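Local coordinates for protein octopine dehydrogenase (PDB 3C7A) that uses NADH to join L-arginine and pyruvate reductively into D-octopine, with a preference for L-arginine over other amino acids, at residues 390-393 / 394-398; 346-349 / 350-354; 31-35 / 36-40. All coordinates share one frame; numbering follows the deposited sequence.

Contact 1 (390-393 / 394-398); sequences TLDA and ILTGK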
# COMPACT_ATOMS: atom_id res chain seq x y z
N THR A 390 2.41 -10.25 21.81
CA THR A 390 1.15 -11.00 22.02
C THR A 390 0.00 -10.44 21.17
O THR A 390 0.09 -9.33 20.65
CB THR A 390 0.73 -11.00 23.51
OG1 THR A 390 0.54 -9.65 23.96
CG2 THR A 390 1.77 -11.69 24.38
N LEU A 391 -1.07 -11.23 21.05
CA LEU A 391 -2.27 -10.80 20.31
C LEU A 391 -2.98 -9.60 20.96
O LEU A 391 -3.53 -8.75 20.25
CB LEU A 391 -3.26 -11.97 20.14
CG LEU A 391 -2.95 -13.09 19.13
CD1 LEU A 391 -3.99 -14.20 19.23
CD2 LEU A 391 -2.86 -12.57 17.70
N ASP A 392 -2.95 -9.54 22.29
CA ASP A 392 -3.52 -8.41 23.03
C ASP A 392 -2.75 -7.12 22.76
O ASP A 392 -3.35 -6.05 22.61
CB ASP A 392 -3.56 -8.71 24.54
CG ASP A 392 -4.41 -7.72 25.31
OD1 ASP A 392 -5.65 -7.69 25.11
OD2 ASP A 392 -3.85 -6.97 26.14
N ALA A 393 -1.42 -7.22 22.69
CA ALA A 393 -0.55 -6.08 22.39
C ALA A 393 -0.69 -5.60 20.94
O ALA A 393 -0.58 -4.40 20.67
CB ALA A 393 0.90 -6.43 22.70
N ILE A 394 -0.93 -6.54 20.03
CA ILE A 394 -1.17 -6.23 18.61
C ILE A 394 -2.48 -5.45 18.41
O ILE A 394 -2.54 -4.53 17.59
CB ILE A 394 -1.13 -7.52 17.74
CG1 ILE A 394 0.32 -7.99 17.55
CG2 ILE A 394 -1.79 -7.31 16.37
CD1 ILE A 394 0.47 -9.47 17.22
N LEU A 395 -3.51 -5.82 19.17
CA LEU A 395 -4.83 -5.20 19.05
C LEU A 395 -4.95 -3.82 19.73
O LEU A 395 -5.54 -2.90 19.16
CB LEU A 395 -5.93 -6.13 19.58
CG LEU A 395 -6.31 -7.38 18.77
CD1 LEU A 395 -7.14 -8.33 19.63
CD2 LEU A 395 -7.06 -7.03 17.49
N THR A 396 -4.39 -3.70 20.94
CA THR A 396 -4.59 -2.50 21.77
C THR A 396 -3.43 -1.50 21.75
O THR A 396 -3.65 -0.29 21.83
CB THR A 396 -4.89 -2.87 23.25
OG1 THR A 396 -3.77 -3.57 23.81
CG2 THR A 396 -6.14 -3.74 23.36
N GLY A 397 -2.21 -2.01 21.65
CA GLY A 397 -1.01 -1.18 21.69
C GLY A 397 -0.44 -1.01 23.10
O GLY A 397 0.40 -0.13 23.33
N LYS A 398 -0.88 -1.86 24.02
CA LYS A 398 -0.46 -1.79 25.43
C LYS A 398 0.41 -2.99 25.82
O LYS A 398 0.11 -4.13 25.45
CB LYS A 398 -1.69 -1.71 26.35
CG LYS A 398 -2.44 -0.39 26.29
CD LYS A 398 -3.80 -0.50 26.96
CE LYS A 398 -4.47 0.86 27.08
NZ LYS A 398 -3.82 1.71 28.11
O HOH W 1 -1.09 -6.29 26.63

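Contact 2 (346-349 / 350-354); sequences VAIP and SNDKL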
# COMPACT_ATOMS: atom_id res chain seq x y z
N VAL A 346 -0.09 -20.51 14.18
CA VAL A 346 -0.52 -21.19 12.95
C VAL A 346 0.66 -21.37 11.99
O VAL A 346 1.36 -20.41 11.65
CB VAL A 346 -1.68 -20.43 12.25
CG1 VAL A 346 -2.12 -21.16 10.98
CG2 VAL A 346 -2.86 -20.24 13.19
N ALA A 347 0.88 -22.62 11.55
CA ALA A 347 1.93 -22.94 10.58
C ALA A 347 1.50 -22.61 9.15
O ALA A 347 0.35 -22.84 8.77
CB ALA A 347 2.33 -24.40 10.70
N ILE A 348 2.44 -22.08 8.36
CA ILE A 348 2.17 -21.68 6.96
C ILE A 348 3.30 -22.11 5.99
O ILE A 348 4.09 -21.28 5.55
CB ILE A 348 1.88 -20.14 6.83
CG1 ILE A 348 2.91 -19.31 7.62
CG2 ILE A 348 0.46 -19.82 7.29
CD1 ILE A 348 2.98 -17.84 7.22
N PRO A 349 3.35 -23.42 5.65
CA PRO A 349 4.46 -24.00 4.87
C PRO A 349 4.64 -23.47 3.44
O PRO A 349 5.78 -23.37 2.97
CB PRO A 349 4.12 -25.50 4.84
CG PRO A 349 2.66 -25.56 5.07
CD PRO A 349 2.36 -24.45 6.02
N SER A 350 3.54 -23.14 2.76
CA SER A 350 3.60 -22.63 1.38
C SER A 350 4.14 -21.20 1.29
O SER A 350 4.92 -20.88 0.38
CB SER A 350 2.24 -22.73 0.70
OG SER A 350 1.95 -24.07 0.30
N ASN A 351 3.73 -20.35 2.23
CA ASN A 351 4.24 -18.98 2.33
C ASN A 351 5.73 -18.94 2.68
O ASN A 351 6.46 -18.08 2.17
CB ASN A 351 3.43 -18.16 3.35
CG ASN A 351 2.16 -17.56 2.76
OD1 ASN A 351 2.12 -16.38 2.41
ND2 ASN A 351 1.12 -18.38 2.65
N ASP A 352 6.17 -19.87 3.53
CA ASP A 352 7.58 -19.96 3.96
C ASP A 352 8.54 -20.24 2.80
O ASP A 352 9.65 -19.70 2.76
CB ASP A 352 7.75 -21.05 5.03
CG ASP A 352 7.16 -20.66 6.38
OD1 ASP A 352 6.89 -19.46 6.62
OD2 ASP A 352 6.97 -21.57 7.22
N LYS A 353 8.11 -21.09 1.86
CA LYS A 353 8.94 -21.51 0.73
C LYS A 353 9.29 -20.36 -0.22
O LYS A 353 10.41 -20.29 -0.73
CB LYS A 353 8.27 -22.67 -0.03
CG LYS A 353 9.18 -23.37 -1.04
CD LYS A 353 8.61 -24.71 -1.49
CE LYS A 353 7.54 -24.55 -2.56
NZ LYS A 353 6.91 -25.86 -2.91
N LEU A 354 8.32 -19.48 -0.44
CA LEU A 354 8.51 -18.32 -1.32
C LEU A 354 9.40 -17.24 -0.69
O LEU A 354 10.11 -16.53 -1.40
CB LEU A 354 7.16 -17.72 -1.74
CG LEU A 354 6.21 -18.59 -2.58
CD1 LEU A 354 4.82 -17.98 -2.65
CD2 LEU A 354 6.76 -18.84 -3.99
O HOH W 2 5.09 -22.53 9.20

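Contact 3 (31-35 / 36-40); sequences VLTLF and ADEAE. With NAD (nicotinamide-adenine-dinucleotide), chain B.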
# COMPACT_ATOMS: atom_id res chain seq x y z
N VAL A 31 1.96 21.80 1.16
CA VAL A 31 2.75 20.67 0.65
C VAL A 31 4.11 20.56 1.36
O VAL A 31 4.84 21.54 1.47
CB VAL A 31 2.96 20.76 -0.90
CG1 VAL A 31 3.74 19.55 -1.43
CG2 VAL A 31 1.62 20.88 -1.62
N LEU A 32 4.43 19.35 1.83
CA LEU A 32 5.71 19.06 2.49
C LEU A 32 6.45 17.90 1.82
O LEU A 32 5.87 16.83 1.59
CB LEU A 32 5.48 18.75 3.98
CG LEU A 32 6.66 18.34 4.87
CD1 LEU A 32 7.53 19.54 5.24
CD2 LEU A 32 6.19 17.62 6.14
N THR A 33 7.73 18.12 1.50
CA THR A 33 8.62 17.07 0.96
C THR A 33 10.03 17.15 1.57
O THR A 33 10.59 18.23 1.71
CB THR A 33 8.69 17.07 -0.60
OG1 THR A 33 9.74 16.21 -1.04
CG2 THR A 33 8.92 18.48 -1.16
N LEU A 34 10.58 15.99 1.91
CA LEU A 34 11.87 15.91 2.63
C LEU A 34 13.02 15.30 1.81
O LEU A 34 14.08 14.97 2.38
CB LEU A 34 11.69 15.14 3.95
CG LEU A 34 10.68 15.62 5.00
CD1 LEU A 34 10.44 14.54 6.05
CD2 LEU A 34 11.10 16.93 5.66
N PHE A 35 12.84 15.17 0.50
CA PHE A 35 13.86 14.59 -0.38
C PHE A 35 14.84 15.66 -0.88
O PHE A 35 14.60 16.31 -1.90
CB PHE A 35 13.20 13.83 -1.54
CG PHE A 35 14.17 13.11 -2.45
CD1 PHE A 35 15.25 12.40 -1.93
CD2 PHE A 35 13.98 13.11 -3.83
CE1 PHE A 35 16.14 11.72 -2.77
CE2 PHE A 35 14.85 12.43 -4.68
CZ PHE A 35 15.94 11.74 -4.15
N ALA A 36 15.94 15.84 -0.14
CA ALA A 36 16.94 16.89 -0.40
C ALA A 36 16.29 18.27 -0.54
O ALA A 36 15.57 18.71 0.36
CB ALA A 36 17.81 16.53 -1.62
N ASP A 37 16.54 18.95 -1.66
CA ASP A 37 15.97 20.28 -1.91
C ASP A 37 14.85 20.27 -2.97
O ASP A 37 14.76 21.17 -3.81
CB ASP A 37 17.08 21.28 -2.32
CG ASP A 37 18.19 21.38 -1.28
OD1 ASP A 37 17.91 21.79 -0.13
OD2 ASP A 37 19.35 21.07 -1.62
N GLU A 38 14.00 19.24 -2.91
CA GLU A 38 12.90 19.06 -3.88
C GLU A 38 11.85 20.18 -3.85
O GLU A 38 11.26 20.52 -4.89
CB GLU A 38 12.23 17.69 -3.68
CG GLU A 38 11.45 17.17 -4.90
CD GLU A 38 10.91 15.75 -4.71
OE1 GLU A 38 10.30 15.46 -3.66
OE2 GLU A 38 11.07 14.93 -5.64
N ALA A 39 11.63 20.76 -2.67
CA ALA A 39 10.64 21.84 -2.49
C ALA A 39 11.02 23.14 -3.20
O ALA A 39 10.16 23.80 -3.78
CB ALA A 39 10.38 22.09 -1.00
N GLU A 40 12.30 23.50 -3.14
CA GLU A 40 12.82 24.69 -3.83
C GLU A 40 12.78 24.54 -5.36
O GLU A 40 12.55 25.52 -6.07
CB GLU A 40 14.24 25.02 -3.37
CG GLU A 40 14.33 25.66 -1.99
CD GLU A 40 15.67 26.33 -1.72
OE1 GLU A 40 16.08 27.20 -2.53
OE2 GLU A 40 16.31 26.00 -0.70
PA NAD B . 6.52 7.81 -7.22
O1A NAD B . 7.54 6.84 -7.68
O2A NAD B . 6.10 8.70 -8.32
O5B NAD B . 7.10 8.67 -5.98
C5B NAD B . 8.34 9.35 -6.06
C4B NAD B . 8.50 10.29 -4.86
O4B NAD B . 8.91 9.56 -3.71
C3B NAD B . 9.57 11.36 -5.08
O3B NAD B . 9.03 12.55 -5.61
C2B NAD B . 10.16 11.57 -3.70
O2B NAD B . 9.50 12.60 -3.01
C1B NAD B . 9.93 10.24 -2.99
N9A NAD B . 11.19 9.48 -3.01
C8A NAD B . 11.61 8.63 -4.00
N7A NAD B . 12.82 8.13 -3.67
C5A NAD B . 13.19 8.66 -2.48
C6A NAD B . 14.33 8.48 -1.70
N6A NAD B . 15.40 7.88 -2.23
N1A NAD B . 14.44 9.16 -0.50
C2A NAD B . 13.43 10.01 -0.08
N3A NAD B . 12.30 10.18 -0.87
C4A NAD B . 12.18 9.51 -2.05
O3 NAD B . 5.27 7.00 -6.58
PN NAD B . 3.75 7.18 -7.09
O1N NAD B . 3.70 6.86 -8.54
O2N NAD B . 3.24 8.49 -6.62
O5D NAD B . 2.94 6.01 -6.34
C5D NAD B . 2.88 5.88 -4.93
C4D NAD B . 2.45 4.46 -4.55
O4D NAD B . 1.22 4.12 -5.18
C3D NAD B . 3.48 3.43 -4.97
O3D NAD B . 3.71 2.54 -3.90
C2D NAD B . 2.84 2.71 -6.15
O2D NAD B . 3.20 1.35 -6.19
C1D NAD B . 1.35 2.91 -5.91
N1N NAD B . 0.54 2.93 -7.16
C2N NAD B . 0.84 3.78 -8.20
C3N NAD B . 0.06 3.78 -9.36
C7N NAD B . 0.24 4.88 -10.38
O7N NAD B . -0.44 4.82 -11.53
N7N NAD B . 1.11 5.95 -10.12
C4N NAD B . -1.02 2.91 -9.46
C5N NAD B . -1.32 2.05 -8.40
C6N NAD B . -0.53 2.07 -7.25
O HOH W 3 12.95 19.53 0.05

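Contact 1 (390-393 / 394-398)
Thr396 approaches the flat carbonyl group of Asp392 from opposite sides of its plane. Its backbone N comes from one side, 3.1 Å from Asp392 O. Its hydroxyl OG1 comes from the other, 2.8 Å from the same Asp392 O. The two donors are tilted from the carbonyl plane by 25° and 35°. Thr396 OG1 gets there because chi1 of 62° sets it between the backbone N and the carbonyl carbon. The hydroxyl then faces back to the preceding turn, and two bonds grip one oxygen.

The Asp392 carboxylate is linked by a water to Lys398, just past the helix. The water donates to Asp392 OD2 at 2.9 Å and to Lys398 O at 2.7 Å. Lys398 O also rests 3.7 Å from Ala393 CB. Gly397 N bonds to Ala393 O at 3.1 Å, coming from above the carbonyl plane. Gly397 has positive phi and leaves the helical path. At the other end Thr390 OG1 accepts a weak capping bond from Ala393 N. Arg126 makes weak hydrogen bonds to the carbonyls of Ile394 and Leu395. The arrangement is that of a short alpha-helix, 391-396, with a threonine N-cap and a glycine after its last turn.

Contact 2 (346-349 / 350-354)
Pro349 and Ile348 meet Ser350 and the residues after it where a loop turns into a helix. Pro349 is the first helical residue. Its O accepts a weak bond from Lys353 N, and its ring rests on Glu252 of helix 240-263. Ile348 is the N-cap. Its O accepts from Asp352 N at 3.2 Å, with the donor in the carbonyl plane. Chi1 of 46° sets Ile348 CG1 between the backbone N and the carbonyl carbon. The branch then runs forward, and Ile348 CD1 touches Asn351 CB at 3.9 Å. The two side chains meet at a slant.

Asp352 crosses Ile348 at about a right angle, with OD1 4.1 Å from Ile348 CG1. A water closes the start of the helix. It accepts from Ile348 N at 2.8 Å and donates to Asp352 OD2 at 2.9 Å. Asp352 OD1 forms a salt bridge with Lys338 of helix 330-344. Glu252, bonded to the backbone N of Ser350 and to Asn351 ND2, is probably well placed at the positive end of the helix. This is a helix N-terminus with proline in its first position, packed against helices 240-263 and 330-344 of the alpha-helical domain.

Contact 3 (31-35 / 36-40)
The NADH site holds this strand-turn-helix corner, where Thr33 and Phe35 meet Glu38 beside the adenosine half of the dinucleotide. Glu38 sits in the first turn of helix 38-46, and its carboxylate reaches the adenosine ribose. Glu38 OE1 accepts from NAD O2B at 3.0 Å. It also accepts from Thr33 OG1 at 2.8 Å, on the lone pair turned away from OE2. Thr33 is thus a second-shell residue that probably helps fix the rotation of the carboxylate. Glu38 OE2 lies 3.1 Å from NAD O3B. The Glu38 chain is extended beyond CG, and CG is anti to the backbone N (chi1 -159°). This shape carries the carboxylate from the helix to the sugar. Thr33 crosses Glu38 at about a right angle, and its CG2 touches Ala39 CB at 3.9 Å.

Phe35 supports the adenine. NAD C5A lies over the centre of one ring face, 4.2 Å above the plane. The closest approach is 3.5 Å, from Phe35 CD1 to NAD C2A. At the ring edge, in its plane, lies Glu38 OE2. The carboxylate and ring planes stand 77° apart.

The backbone turns sharply between the two residues. Glu38 N donates to Phe35 O at 3.2 Å and closes a type II' beta turn, with Ala36 at positive phi. A water donates to Thr33 O and Ala36 O and accepts from Ala39 N, tying the end of the strand, the turn and the helix start together.

Gly13 N, Asn12 ND2 and Cys148 N also bind the dinucleotide. Glu38, starting the helix after the second strand, plays the part of the acid that in NAD-dependent Rossmann folds usually ends that strand and binds the adenosine ribose.

How the contacts relate
The three contacts do not touch. Contact 3 belongs to the dinucleotide site and holds the adenosine end of NAD. Contacts 1 and 2 lie away from the annotated sites. Contact 2 is at the start of helix 349-362, and contact 1 forms the next helix in the chain, 391-396. These two are the nearest pair, with centres 24 Å apart and nearest atoms about 9 Å apart. Contact 3 is 36 Å from contact 1 and 41 Å from contact 2, centre to centre. Contacts 2 and 3 sit on opposite sides of the chain's centre. All three are local: a helix start, a strand-turn-helix corner and one short whole helix.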